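Local coordinates for putative hydroxymethylglutaryl-CoA synthase (Streptococcus mutans, PDB 3SQZ), which probably catalyses the formation of 3-hydroxy-3-methylglutaryl-CoA from acetoacetyl-CoA and acetyl-CoA, and binds coenzyme A in a thiolase fold, at residues L318-L323 against I336-Y341; F261-F266 against Q328-G333; L240-T245 against A345-F350. One frame throughout, in Å; residues are numbered along the deposited sequence.

Interaction 1: L318-L323 against I336-Y341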
ATOM      1  N   LEU A 318      -0.959   2.500  -3.846  1.00  8.87           N
ATOM      2  CA  LEU A 318      -2.247   3.174  -3.799  1.00  9.16           C
ATOM      3  C   LEU A 318      -2.128   4.552  -4.467  1.00  8.60           C
ATOM      4  O   LEU A 318      -3.019   4.971  -5.203  1.00  9.30           O
ATOM      5  CB  LEU A 318      -2.738   3.300  -2.353  1.00  9.65           C
ATOM      6  CG  LEU A 318      -4.066   4.046  -2.172  1.00 10.03           C
ATOM      7  CD1 LEU A 318      -5.206   3.349  -2.905  1.00 10.49           C
ATOM      8  CD2 LEU A 318      -4.378   4.190  -0.690  1.00 11.03           C
ATOM      9  N   GLY A 319      -1.031   5.259  -4.209  1.00  9.03           N
ATOM     10  CA  GLY A 319      -0.808   6.532  -4.869  1.00  9.44           C
ATOM     11  C   GLY A 319      -0.648   6.385  -6.373  1.00  8.79           C
ATOM     12  O   GLY A 319      -1.146   7.216  -7.140  1.00  9.42           O
ATOM     13  N   LEU A 320       0.058   5.342  -6.816  1.00  9.03           N
ATOM     14  CA  LEU A 320       0.146   5.053  -8.244  1.00  9.47           C
ATOM     15  C   LEU A 320      -1.263   4.857  -8.829  1.00  8.73           C
ATOM     16  O   LEU A 320      -1.616   5.423  -9.867  1.00  9.21           O
ATOM     17  CB  LEU A 320       1.010   3.814  -8.487  1.00  9.65           C
ATOM     18  CG  LEU A 320       1.059   3.320  -9.936  1.00 10.34           C
ATOM     19  CD1 LEU A 320       1.673   4.348 -10.902  1.00 11.43           C
ATOM     20  CD2 LEU A 320       1.800   1.989 -10.022  1.00 11.53           C
ATOM     21  N   LEU A 321      -2.076   4.057  -8.152  1.00  8.64           N
ATOM     22  CA  LEU A 321      -3.433   3.802  -8.620  1.00  9.08           C
ATOM     23  C   LEU A 321      -4.262   5.090  -8.672  1.00  8.52           C
ATOM     24  O   LEU A 321      -4.954   5.361  -9.652  1.00  9.26           O
ATOM     25  CB  LEU A 321      -4.088   2.770  -7.711  1.00  9.58           C
ATOM     26  CG  LEU A 321      -5.481   2.301  -8.112  1.00  9.67           C
ATOM     27  CD1 LEU A 321      -5.489   1.643  -9.492  1.00 10.78           C
ATOM     28  CD2 LEU A 321      -6.013   1.360  -7.040  1.00 10.27           C
ATOM     29  N   SER A 322      -4.166   5.889  -7.617  1.00  8.82           N
ATOM     30  CA  SER A 322      -4.851   7.167  -7.548  1.00  9.13           C
ATOM     31  C   SER A 322      -4.414   8.080  -8.704  1.00  9.25           C
ATOM     32  O   SER A 322      -5.242   8.718  -9.358  1.00  9.98           O
ATOM     33  CB  SER A 322      -4.548   7.805  -6.196  1.00  9.33           C
ATOM     34  OG  SER A 322      -5.355   8.943  -5.952  1.00  9.90           O
ATOM     35  N   LEU A 323      -3.110   8.133  -8.953  1.00  9.24           N
ATOM     36  CA  LEU A 323      -2.571   8.888 -10.074  1.00  9.82           C
ATOM     37  C   LEU A 323      -3.180   8.436 -11.396  1.00  9.06           C
ATOM     38  O   LEU A 323      -3.658   9.249 -12.187  1.00  9.83           O
ATOM     39  CB  LEU A 323      -1.057   8.705 -10.125  1.00  9.92           C
ATOM     40  CG  LEU A 323      -0.374   9.234 -11.387  1.00 10.05           C
ATOM     41  CD1 LEU A 323      -0.480  10.768 -11.494  1.00 11.32           C
ATOM     42  CD2 LEU A 323       1.079   8.777 -11.433  1.00 10.99           C
ATOM     43  N   ILE A 336       7.010   7.157 -15.343  1.00 10.43           N
ATOM     44  CA  ILE A 336       6.703   7.503 -13.968  1.00 10.67           C
ATOM     45  C   ILE A 336       7.872   7.061 -13.106  1.00 10.65           C
ATOM     46  O   ILE A 336       8.391   5.956 -13.277  1.00 11.43           O
ATOM     47  CB  ILE A 336       5.419   6.785 -13.494  1.00 11.34           C
ATOM     48  CG1 ILE A 336       4.237   7.224 -14.361  1.00 13.19           C
ATOM     49  CG2 ILE A 336       5.137   7.072 -12.019  1.00 11.69           C
ATOM     50  CD1 ILE A 336       2.962   6.473 -14.081  1.00 13.39           C
ATOM     51  N   ALA A 337       8.306   7.937 -12.205  1.00 10.48           N
ATOM     52  CA  ALA A 337       9.325   7.586 -11.220  1.00 10.49           C
ATOM     53  C   ALA A 337       8.642   7.355  -9.887  1.00  9.90           C
ATOM     54  O   ALA A 337       7.720   8.090  -9.519  1.00 10.88           O
ATOM     55  CB  ALA A 337      10.355   8.691 -11.100  1.00 12.13           C
ATOM     56  N   LEU A 338       9.104   6.338  -9.169  1.00 10.24           N
ATOM     57  CA  LEU A 338       8.517   5.957  -7.894  1.00 10.45           C
ATOM     58  C   LEU A 338       9.590   5.910  -6.804  1.00 10.63           C
ATOM     59  O   LEU A 338      10.673   5.339  -7.004  1.00 11.65           O
ATOM     60  CB  LEU A 338       7.823   4.596  -8.011  1.00 11.16           C
ATOM     61  CG  LEU A 338       6.655   4.542  -9.005  1.00 11.78           C
ATOM     62  CD1 LEU A 338       7.101   4.021 -10.369  1.00 12.60           C
ATOM     63  CD2 LEU A 338       5.526   3.697  -8.453  1.00 11.93           C
ATOM     64  N   PHE A 339       9.277   6.514  -5.657  1.00  9.84           N
ATOM     65  CA  PHE A 339      10.155   6.529  -4.494  1.00 10.57           C
ATOM     66  C   PHE A 339       9.537   5.730  -3.372  1.00 10.61           C
ATOM     67  O   PHE A 339       8.529   6.142  -2.782  1.00 12.40           O
ATOM     68  CB  PHE A 339      10.401   7.941  -3.963  1.00 12.97           C
ATOM     69  CG  PHE A 339      11.058   7.949  -2.594  1.00 14.16           C
ATOM     70  CD1 PHE A 339      12.378   7.533  -2.443  1.00 15.27           C
ATOM     71  CD2 PHE A 339      10.363   8.348  -1.462  1.00 14.56           C
ATOM     72  CE1 PHE A 339      12.995   7.531  -1.198  1.00 16.24           C
ATOM     73  CE2 PHE A 339      10.982   8.342  -0.219  1.00 16.03           C
ATOM     74  CZ  PHE A 339      12.296   7.937  -0.085  1.00 16.02           C
ATOM     75  N   SER A 340      10.139   4.588  -3.084  1.00 10.41           N
ATOM     76  CA  SER A 340       9.688   3.728  -2.006  1.00 10.51           C
ATOM     77  C   SER A 340      10.547   3.944  -0.773  1.00 10.40           C
ATOM     78  O   SER A 340      11.757   4.111  -0.878  1.00 10.82           O
ATOM     79  CB  SER A 340       9.765   2.268  -2.461  1.00 10.69           C
ATOM     80  OG  SER A 340       9.324   1.370  -1.456  1.00 11.95           O
ATOM     81  N   TYR A 341       9.902   3.970   0.387  1.00 10.35           N
ATOM     82  CA  TYR A 341      10.588   4.070   1.665  1.00 10.45           C
ATOM     83  C   TYR A 341      10.014   3.057   2.632  1.00 10.10           C
ATOM     84  O   TYR A 341       8.818   2.747   2.607  1.00 11.95           O
ATOM     85  CB  TYR A 341      10.425   5.476   2.263  1.00 11.45           C
ATOM     86  CG  TYR A 341      11.130   5.709   3.603  1.00 10.97           C
ATOM     87  CD1 TYR A 341      12.485   6.016   3.653  1.00 12.44           C
ATOM     88  CD2 TYR A 341      10.436   5.635   4.808  1.00 12.15           C
ATOM     89  CE1 TYR A 341      13.128   6.239   4.858  1.00 12.04           C
ATOM     90  CE2 TYR A 341      11.073   5.859   6.030  1.00 12.74           C
ATOM     91  CZ  TYR A 341      12.424   6.152   6.048  1.00 12.79           C
ATOM     92  OH  TYR A 341      13.090   6.374   7.236  1.00 13.42           O
TER
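Ile336 points its terminal methyl into a notch between Leu320 and Leu323, two leucines one helical turn apart. Its CD1 lies 4.0 Å from Leu320 CD1 and again 4.0 Å from Leu323 CD2, while Leu320 CD1 and Leu323 CD2 stand 4.5 Å from each other, so the three methyls form a compact triangle. The bump belongs to the strand and the hollow to the helix. Ile336 reaches that far because its outer bond is extended (chi2 174°), carrying CD1 away from its own backbone. It meets Leu323 end to end, whereas it passes Leu320 at a slant. Two residues on, on the same face of the strand, Leu338 offers a second bump, CD2, to the other branch of Leu320, CD2, at 4.4 Å. Leu320 is thus shared, one methyl for each strand residue, which suits a forked side chain here. Branched aliphatic residues fit this place well: they are apolar, buried and shaped to interlock without polar partners.

The segment axes run nearly antiparallel, at 154°, and come within 10.8 Å, a separation spanned by the side chains alone. Alternation along the strand sends Ala337 and Phe339 to the other face of the sheet, where Phe339 meets Leu243 and, edge to face, Tyr239 of helix 232-254; Tyr341 at the end of the segment touches coenzyme A. A helix whose residues 318-323 are all buried, packed on a sheet covered on its other face by a second helix, is consistent with the central helical layer of the alpha-beta-alpha-beta-alpha sandwich of the thiolase fold.

Interaction 2: F261-F266 against Q328-G333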
ATOM      1  N   PHE A 261      10.286  12.479 -16.715  1.00 13.19           N
ATOM      2  CA  PHE A 261       9.120  11.833 -16.128  1.00 13.08           C
ATOM      3  C   PHE A 261       7.886  12.712 -16.187  1.00 13.52           C
ATOM      4  O   PHE A 261       7.978  13.935 -16.097  1.00 16.49           O
ATOM      5  CB  PHE A 261       9.446  11.421 -14.694  1.00 13.77           C
ATOM      6  CG  PHE A 261      10.617  10.499 -14.619  1.00 13.27           C
ATOM      7  CD1 PHE A 261      10.459   9.157 -14.915  1.00 13.14           C
ATOM      8  CD2 PHE A 261      11.886  10.976 -14.333  1.00 13.92           C
ATOM      9  CE1 PHE A 261      11.538   8.298 -14.893  1.00 14.26           C
ATOM     10  CE2 PHE A 261      12.970  10.120 -14.307  1.00 14.52           C
ATOM     11  CZ  PHE A 261      12.795   8.783 -14.590  1.00 14.35           C
ATOM     12  N   ALA A 262       6.730  12.076 -16.345  1.00 11.73           N
ATOM     13  CA  ALA A 262       5.459  12.781 -16.384  1.00 11.78           C
ATOM     14  C   ALA A 262       4.829  12.876 -15.000  1.00 11.75           C
ATOM     15  O   ALA A 262       3.925  13.682 -14.791  1.00 12.27           O
ATOM     16  CB  ALA A 262       4.511  12.082 -17.343  1.00 12.98           C
ATOM     17  N   ALA A 263       5.295  12.045 -14.068  1.00 10.98           N
ATOM     18  CA  ALA A 263       4.762  12.005 -12.711  1.00 11.30           C
ATOM     19  C   ALA A 263       5.783  11.354 -11.795  1.00 10.90           C
ATOM     20  O   ALA A 263       6.573  10.496 -12.226  1.00 11.63           O
ATOM     21  CB  ALA A 263       3.458  11.228 -12.667  1.00 11.55           C
ATOM     22  N   PHE A 264       5.749  11.756 -10.530  1.00 11.55           N
ATOM     23  CA  PHE A 264       6.564  11.144  -9.486  1.00 12.67           C
ATOM     24  C   PHE A 264       5.626  10.671  -8.381  1.00 12.91           C
ATOM     25  O   PHE A 264       4.784  11.448  -7.918  1.00 15.87           O
ATOM     26  CB  PHE A 264       7.575  12.164  -8.936  1.00 15.64           C
ATOM     27  CG  PHE A 264       8.930  11.571  -8.582  1.00 18.53           C
ATOM     28  CD1 PHE A 264       9.042  10.601  -7.598  1.00 19.29           C
ATOM     29  CD2 PHE A 264      10.093  12.001  -9.217  1.00 19.96           C
ATOM     30  CE1 PHE A 264      10.279  10.048  -7.271  1.00 19.74           C
ATOM     31  CE2 PHE A 264      11.337  11.461  -8.890  1.00 20.97           C
ATOM     32  CZ  PHE A 264      11.434  10.486  -7.909  1.00 19.55           C
ATOM     33  N   CYS A 265       5.745   9.406  -7.979  1.00 11.34           N
ATOM     34  CA  CYS A 265       4.933   8.832  -6.900  1.00 11.43           C
ATOM     35  C   CYS A 265       5.799   8.583  -5.677  1.00 10.25           C
ATOM     36  O   CYS A 265       6.946   8.156  -5.800  1.00 11.42           O
ATOM     37  CB  CYS A 265       4.307   7.512  -7.331  1.00 13.10           C
ATOM     38  SG  CYS A 265       3.066   7.677  -8.618  1.00 15.72           S
ATOM     39  N   PHE A 266       5.221   8.829  -4.507  1.00  9.80           N
ATOM     40  CA  PHE A 266       5.922   8.710  -3.239  1.00  9.81           C
ATOM     41  C   PHE A 266       5.194   7.796  -2.283  1.00 10.28           C
ATOM     42  O   PHE A 266       3.983   7.651  -2.337  1.00 11.19           O
ATOM     43  CB  PHE A 266       6.045  10.084  -2.581  1.00 11.21           C
ATOM     44  CG  PHE A 266       6.727  11.091  -3.445  1.00 11.39           C
ATOM     45  CD1 PHE A 266       8.093  11.298  -3.352  1.00 12.71           C
ATOM     46  CD2 PHE A 266       6.010  11.805  -4.393  1.00 12.05           C
ATOM     47  CE1 PHE A 266       8.727  12.211  -4.176  1.00 13.61           C
ATOM     48  CE2 PHE A 266       6.639  12.715  -5.224  1.00 13.39           C
ATOM     49  CZ  PHE A 266       7.999  12.927  -5.111  1.00 14.04           C
ATOM     50  N   GLN A 328      -5.505  13.789 -15.533  1.00 12.04           N
ATOM     51  CA  GLN A 328      -6.174  14.089 -16.790  1.00 13.71           C
ATOM     52  C   GLN A 328      -5.189  14.258 -17.941  1.00 13.15           C
ATOM     53  O   GLN A 328      -5.593  14.590 -19.060  1.00 14.39           O
ATOM     54  CB  GLN A 328      -7.085  15.308 -16.634  1.00 15.76           C
ATOM     55  CG  GLN A 328      -8.200  15.067 -15.621  1.00 18.06           C
ATOM     56  CD  GLN A 328      -9.187  16.215 -15.533  1.00 21.30           C
ATOM     57  OE1 GLN A 328     -10.359  16.016 -15.210  1.00 24.58           O
ATOM     58  NE2 GLN A 328      -8.718  17.422 -15.818  1.00 21.99           N
ATOM     59  N   ASN A 329      -3.903  14.017 -17.685  1.00 11.99           N
ATOM     60  CA  ASN A 329      -2.886  14.259 -18.706  1.00 12.68           C
ATOM     61  C   ASN A 329      -1.969  13.083 -19.052  1.00 11.90           C
ATOM     62  O   ASN A 329      -1.245  13.152 -20.039  1.00 13.48           O
ATOM     63  CB  ASN A 329      -2.038  15.480 -18.345  1.00 13.43           C
ATOM     64  CG  ASN A 329      -1.317  15.305 -17.036  1.00 13.44           C
ATOM     65  OD1 ASN A 329      -1.654  15.946 -16.035  1.00 16.54           O
ATOM     66  ND2 ASN A 329      -0.332  14.420 -17.025  1.00 11.31           N
ATOM     67  N   LEU A 330      -1.979  12.008 -18.265  1.00 11.08           N
ATOM     68  CA  LEU A 330      -1.070  10.902 -18.555  1.00 10.61           C
ATOM     69  C   LEU A 330      -1.459  10.191 -19.837  1.00 11.16           C
ATOM     70  O   LEU A 330      -2.645   9.969 -20.105  1.00 11.68           O
ATOM     71  CB  LEU A 330      -1.037   9.902 -17.402  1.00 11.08           C
ATOM     72  CG  LEU A 330      -0.300  10.376 -16.151  1.00 11.78           C
ATOM     73  CD1 LEU A 330      -0.516   9.392 -15.025  1.00 12.90           C
ATOM     74  CD2 LEU A 330       1.191  10.556 -16.406  1.00 13.18           C
ATOM     75  N   VAL A 331      -0.450   9.833 -20.626  1.00 10.72           N
ATOM     76  CA  VAL A 331      -0.658   9.098 -21.860  1.00 10.99           C
ATOM     77  C   VAL A 331       0.340   7.950 -22.001  1.00 10.73           C
ATOM     78  O   VAL A 331       1.398   7.917 -21.349  1.00 10.97           O
ATOM     79  CB  VAL A 331      -0.545  10.026 -23.100  1.00 12.55           C
ATOM     80  CG1 VAL A 331      -1.586  11.136 -23.026  1.00 13.67           C
ATOM     81  CG2 VAL A 331       0.857  10.603 -23.211  1.00 13.48           C
ATOM     82  N   ALA A 332      -0.006   7.011 -22.872  1.00 11.08           N
ATOM     83  CA  ALA A 332       0.890   5.932 -23.246  1.00 11.54           C
ATOM     84  C   ALA A 332       2.271   6.478 -23.541  1.00 11.62           C
ATOM     85  O   ALA A 332       2.411   7.486 -24.238  1.00 12.31           O
ATOM     86  CB  ALA A 332       0.351   5.214 -24.458  1.00 13.41           C
ATOM     87  N   GLY A 333       3.289   5.809 -23.014  1.00 11.48           N
ATOM     88  CA  GLY A 333       4.659   6.200 -23.259  1.00 12.24           C
ATOM     89  C   GLY A 333       5.213   7.149 -22.223  1.00 12.16           C
ATOM     90  O   GLY A 333       6.420   7.332 -22.158  1.00 13.18           O
TER
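Leu330 plugs its CD2 methyl against the methyls of two consecutive alanines, Ala262 and Ala263. The closer approach is to Ala262, with Leu330 CD2 and Ala262 CB 3.8 Å apart; Ala263 CB stands farther back, 4.4 Å from Leu330 CD2. The leucine backbone does not aim its side chain straight at the other segment. Instead chi1 -73° sets CG beside the backbone N, and with CD1 extended away from CA (chi2 172°) it is the other branch, CD2, that meets the alanines. Alanine suits both facing positions, since a short methyl allows the loop to lie close, with the CA atoms of Ala262 and Leu330 only 7.1 Å apart. Leu323 and Leu324 of helix 315-326 and Asn297 of helix 288-302 also pack on Leu330, so this part is buried.

The rest of the loop is a different matter. Gln328, Val331, Ala332 and Gly333 are exposed and make no contact with 261-266. Gly333 has a positive phi (92°), a conformation that glycine adopts easily. Between the two regimes sits Asn329, partly exposed, whose ND2 stays 4.9 Å from Ala262 O, too far to bond; its amide instead donates to Asn297 OD1. Ser327 OG receives the backbone N-H groups of both Asn329 and Leu330, holding the chain just where the leucine turns in.

Across the contact everything is methyl against methyl. Such dispersion and the exclusion of water favour burial but carry little direction, so the precise placing of the loop probably owes more to its own polar bonds, those to Ser327 OG and that of Val331 N with Asp334 OD2.

Interaction 3: L240-T245 against A345-F350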
ATOM      1  N   LEU A 240      13.151  12.174   4.050  1.00 15.92           N
ATOM      2  CA  LEU A 240      13.592  13.203   3.108  1.00 15.31           C
ATOM      3  C   LEU A 240      15.067  13.089   2.731  1.00 14.90           C
ATOM      4  O   LEU A 240      15.433  13.334   1.584  1.00 15.05           O
ATOM      5  CB  LEU A 240      13.265  14.602   3.638  1.00 15.39           C
ATOM      6  CG  LEU A 240      11.771  14.890   3.764  1.00 15.70           C
ATOM      7  CD1 LEU A 240      11.535  16.202   4.495  1.00 16.91           C
ATOM      8  CD2 LEU A 240      11.107  14.921   2.393  1.00 16.43           C
ATOM      9  N   ASP A 241      15.919  12.700   3.678  1.00 15.43           N
ATOM     10  CA  ASP A 241      17.337  12.549   3.363  1.00 16.09           C
ATOM     11  C   ASP A 241      17.616  11.323   2.491  1.00 15.35           C
ATOM     12  O   ASP A 241      18.456  11.369   1.590  1.00 15.94           O
ATOM     13  CB  ASP A 241      18.197  12.503   4.620  1.00 17.61           C
ATOM     14  CG  ASP A 241      19.675  12.557   4.295  1.00 19.69           C
ATOM     15  OD1 ASP A 241      20.127  13.614   3.808  1.00 22.03           O
ATOM     16  OD2 ASP A 241      20.379  11.547   4.504  1.00 20.07           O
ATOM     17  N   MET A 242      16.927  10.219   2.759  1.00 15.49           N
ATOM     18  CA  MET A 242      17.082   9.051   1.910  0.51 15.69           C
ATOM     19  C   MET A 242      16.507   9.311   0.524  1.00 15.04           C
ATOM     20  O   MET A 242      17.051   8.842  -0.470  1.00 15.76           O
ATOM     21  CB  MET A 242      16.479   7.820   2.569  0.51 16.33           C
ATOM     22  CG  MET A 242      17.242   7.442   3.821  0.51 16.35           C
ATOM     23  SD  MET A 242      16.850   5.808   4.444  0.51 16.29           S
ATOM     24  CE  MET A 242      17.612   4.745   3.220  0.51 16.37           C
ATOM     25  N   LEU A 243      15.435  10.089   0.453  1.00 14.64           N
ATOM     26  CA  LEU A 243      14.914  10.495  -0.847  1.00 14.09           C
ATOM     27  C   LEU A 243      15.955  11.321  -1.609  1.00 13.10           C
ATOM     28  O   LEU A 243      16.294  11.020  -2.756  1.00 13.43           O
ATOM     29  CB  LEU A 243      13.626  11.292  -0.677  1.00 13.86           C
ATOM     30  CG  LEU A 243      13.056  11.957  -1.928  1.00 14.42           C
ATOM     31  CD1 LEU A 243      12.666  10.959  -3.008  1.00 16.30           C
ATOM     32  CD2 LEU A 243      11.868  12.818  -1.544  1.00 14.85           C
ATOM     33  N   LYS A 244      16.468  12.360  -0.962  1.00 13.21           N
ATOM     34  CA  LYS A 244      17.431  13.248  -1.600  1.00 13.93           C
ATOM     35  C   LYS A 244      18.667  12.501  -2.092  1.00 13.64           C
ATOM     36  O   LYS A 244      19.088  12.664  -3.241  1.00 14.38           O
ATOM     37  CB  LYS A 244      17.858  14.357  -0.633  1.00 16.87           C
ATOM     38  CG  LYS A 244      18.974  15.253  -1.161  1.00 20.72           C
ATOM     39  CD  LYS A 244      19.402  16.277  -0.123  1.00 24.76           C
ATOM     40  CE  LYS A 244      20.518  17.171  -0.654  1.00 27.97           C
ATOM     41  NZ  LYS A 244      20.825  18.298   0.269  1.00 30.06           N
ATOM     42  N   THR A 245      19.249  11.684  -1.218  1.00 13.86           N
ATOM     43  CA  THR A 245      20.508  11.017  -1.538  1.00 14.57           C
ATOM     44  C   THR A 245      20.322   9.894  -2.553  1.00 14.46           C
ATOM     45  O   THR A 245      21.172   9.683  -3.419  1.00 15.74           O
ATOM     46  CB  THR A 245      21.238  10.497  -0.273  1.00 15.59           C
ATOM     47  OG1 THR A 245      20.382   9.616   0.463  1.00 15.71           O
ATOM     48  CG2 THR A 245      21.665  11.657   0.617  1.00 16.66           C
ATOM     49  N   ALA A 345      16.226   1.616   7.953  1.00 10.34           N
ATOM     50  CA  ALA A 345      15.357   2.114   6.894  1.00  9.91           C
ATOM     51  C   ALA A 345      15.946   1.663   5.559  1.00  9.55           C
ATOM     52  O   ALA A 345      17.164   1.505   5.422  1.00 10.02           O
ATOM     53  CB  ALA A 345      15.288   3.649   6.929  1.00 11.07           C
ATOM     54  N   VAL A 346      15.071   1.489   4.575  1.00  9.56           N
ATOM     55  CA  VAL A 346      15.456   1.121   3.220  1.00  9.79           C
ATOM     56  C   VAL A 346      14.636   1.966   2.260  1.00 10.14           C
ATOM     57  O   VAL A 346      13.436   2.161   2.475  1.00 11.15           O
ATOM     58  CB  VAL A 346      15.190  -0.383   2.945  1.00 10.60           C
ATOM     59  CG1 VAL A 346      15.545  -0.759   1.510  1.00 11.76           C
ATOM     60  CG2 VAL A 346      15.960  -1.248   3.939  1.00 11.29           C
ATOM     61  N   ALA A 347      15.285   2.486   1.223  1.00 10.30           N
ATOM     62  CA  ALA A 347      14.592   3.250   0.193  1.00 11.08           C
ATOM     63  C   ALA A 347      14.969   2.719  -1.172  1.00 10.32           C
ATOM     64  O   ALA A 347      16.035   2.131  -1.339  1.00 10.88           O
ATOM     65  CB  ALA A 347      14.941   4.724   0.293  1.00 13.69           C
ATOM     66  N   GLU A 348      14.112   2.938  -2.162  1.00  9.91           N
ATOM     67  CA  GLU A 348      14.442   2.519  -3.512  1.00  9.95           C
ATOM     68  C   GLU A 348      13.704   3.378  -4.513  1.00 10.49           C
ATOM     69  O   GLU A 348      12.532   3.708  -4.310  1.00 12.32           O
ATOM     70  CB  GLU A 348      14.132   1.029  -3.731  1.00 11.23           C
ATOM     71  CG  GLU A 348      14.491   0.522  -5.120  1.00 13.12           C
ATOM     72  CD  GLU A 348      14.479  -0.997  -5.251  1.00 14.02           C
ATOM     73  OE1 GLU A 348      14.605  -1.726  -4.238  1.00 12.45           O
ATOM     74  OE2 GLU A 348      14.329  -1.468  -6.395  1.00 18.38           O
ATOM     75  N   ILE A 349      14.401   3.756  -5.581  1.00 10.41           N
ATOM     76  CA  ILE A 349      13.799   4.439  -6.711  1.00 10.60           C
ATOM     77  C   ILE A 349      13.751   3.490  -7.896  1.00 10.37           C
ATOM     78  O   ILE A 349      14.734   2.805  -8.198  1.00 11.24           O
ATOM     79  CB  ILE A 349      14.576   5.699  -7.061  1.00 11.83           C
ATOM     80  CG1 ILE A 349      14.485   6.646  -5.870  1.00 14.97           C
ATOM     81  CG2 ILE A 349      14.043   6.329  -8.359  1.00 12.83           C
ATOM     82  CD1 ILE A 349      15.333   7.847  -5.982  1.00 16.96           C
ATOM     83  N   PHE A 350      12.595   3.438  -8.546  1.00 10.95           N
ATOM     84  CA  PHE A 350      12.412   2.631  -9.734  1.00 11.56           C
ATOM     85  C   PHE A 350      11.428   3.348 -10.641  1.00 11.11           C
ATOM     86  O   PHE A 350      10.816   4.344 -10.243  1.00 11.78           O
ATOM     87  CB  PHE A 350      11.957   1.204  -9.393  1.00 12.13           C
ATOM     88  CG  PHE A 350      10.617   1.121  -8.709  1.00 12.05           C
ATOM     89  CD1 PHE A 350       9.479   0.756  -9.416  1.00 13.42           C
ATOM     90  CD2 PHE A 350      10.503   1.361  -7.349  1.00 12.47           C
ATOM     91  CE1 PHE A 350       8.252   0.657  -8.777  1.00 14.10           C
ATOM     92  CE2 PHE A 350       9.277   1.269  -6.709  1.00 13.11           C
ATOM     93  CZ  PHE A 350       8.153   0.911  -7.424  1.00 13.78           C
TER
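Met242 sets CG beside its backbone N (chi1 -66°), runs on extended to SD (chi2 -166°), then bends sharply at the sulfur (chi3 71°), and in this conformer, one of two deposited, the hook closes on Ala345 and Ala347. The sulfur lies against the first alanine, Met242 SD being 3.6 Å from Ala345 CB. Past the bend, the methyl turns back over the strand: Met242 CE rests 3.8 Å from Ala347 N and 4.0 Å from Ala347 CB. The root of the same side chain also reaches that methyl, with Met242 CB 4.1 Å from Ala347 CB, so Ala347 is clasped from both ends of the methionine. Its small side chain suits the place, for the helix and strand come as close as 6.5 Å between the CA atoms of Met242 and Ala347.

Arg214 frames the site: it packs on Met242, its side chain forms a salt bridge with Asp241, and its backbone pairs with that of Ala345. The side chain of Ala345 lies about 8 Å from bound coenzyme A, and Tyr341, which touches Met242, is itself in contact with the cofactor.

Sulfur and methyl here meet mainly alanine methyls, without a hydrogen bond between the segments, so the contact rests on dispersion, to which a polarisable thioether is well suited. The second deposited conformer is consistent with a side chain that has more than one way to settle here.

Following the chain, helix 232-254 supplies residues 240-245, whose partner comes latest: interaction 3 closes only at 345-350, after 99 intervening residues, and so encloses both other contacts. Strand 263-266 comes next and opens interaction 2. Before its loop partner 328-333 arrives, helix 315-326 has opened interaction 1, which closes later on strand 335-342; interactions 1 and 2 therefore cross. Strand 335-342 lies between 263-266 and 346-354 in one sheet, joined to them by backbone pairs such as Phe339 N with Cys265 O and Ser340 N with Glu348 O. Interaction 1 lays a helix on one face, interaction 3 a helix on the other, and interaction 2 seats the connecting loop at the edge strand.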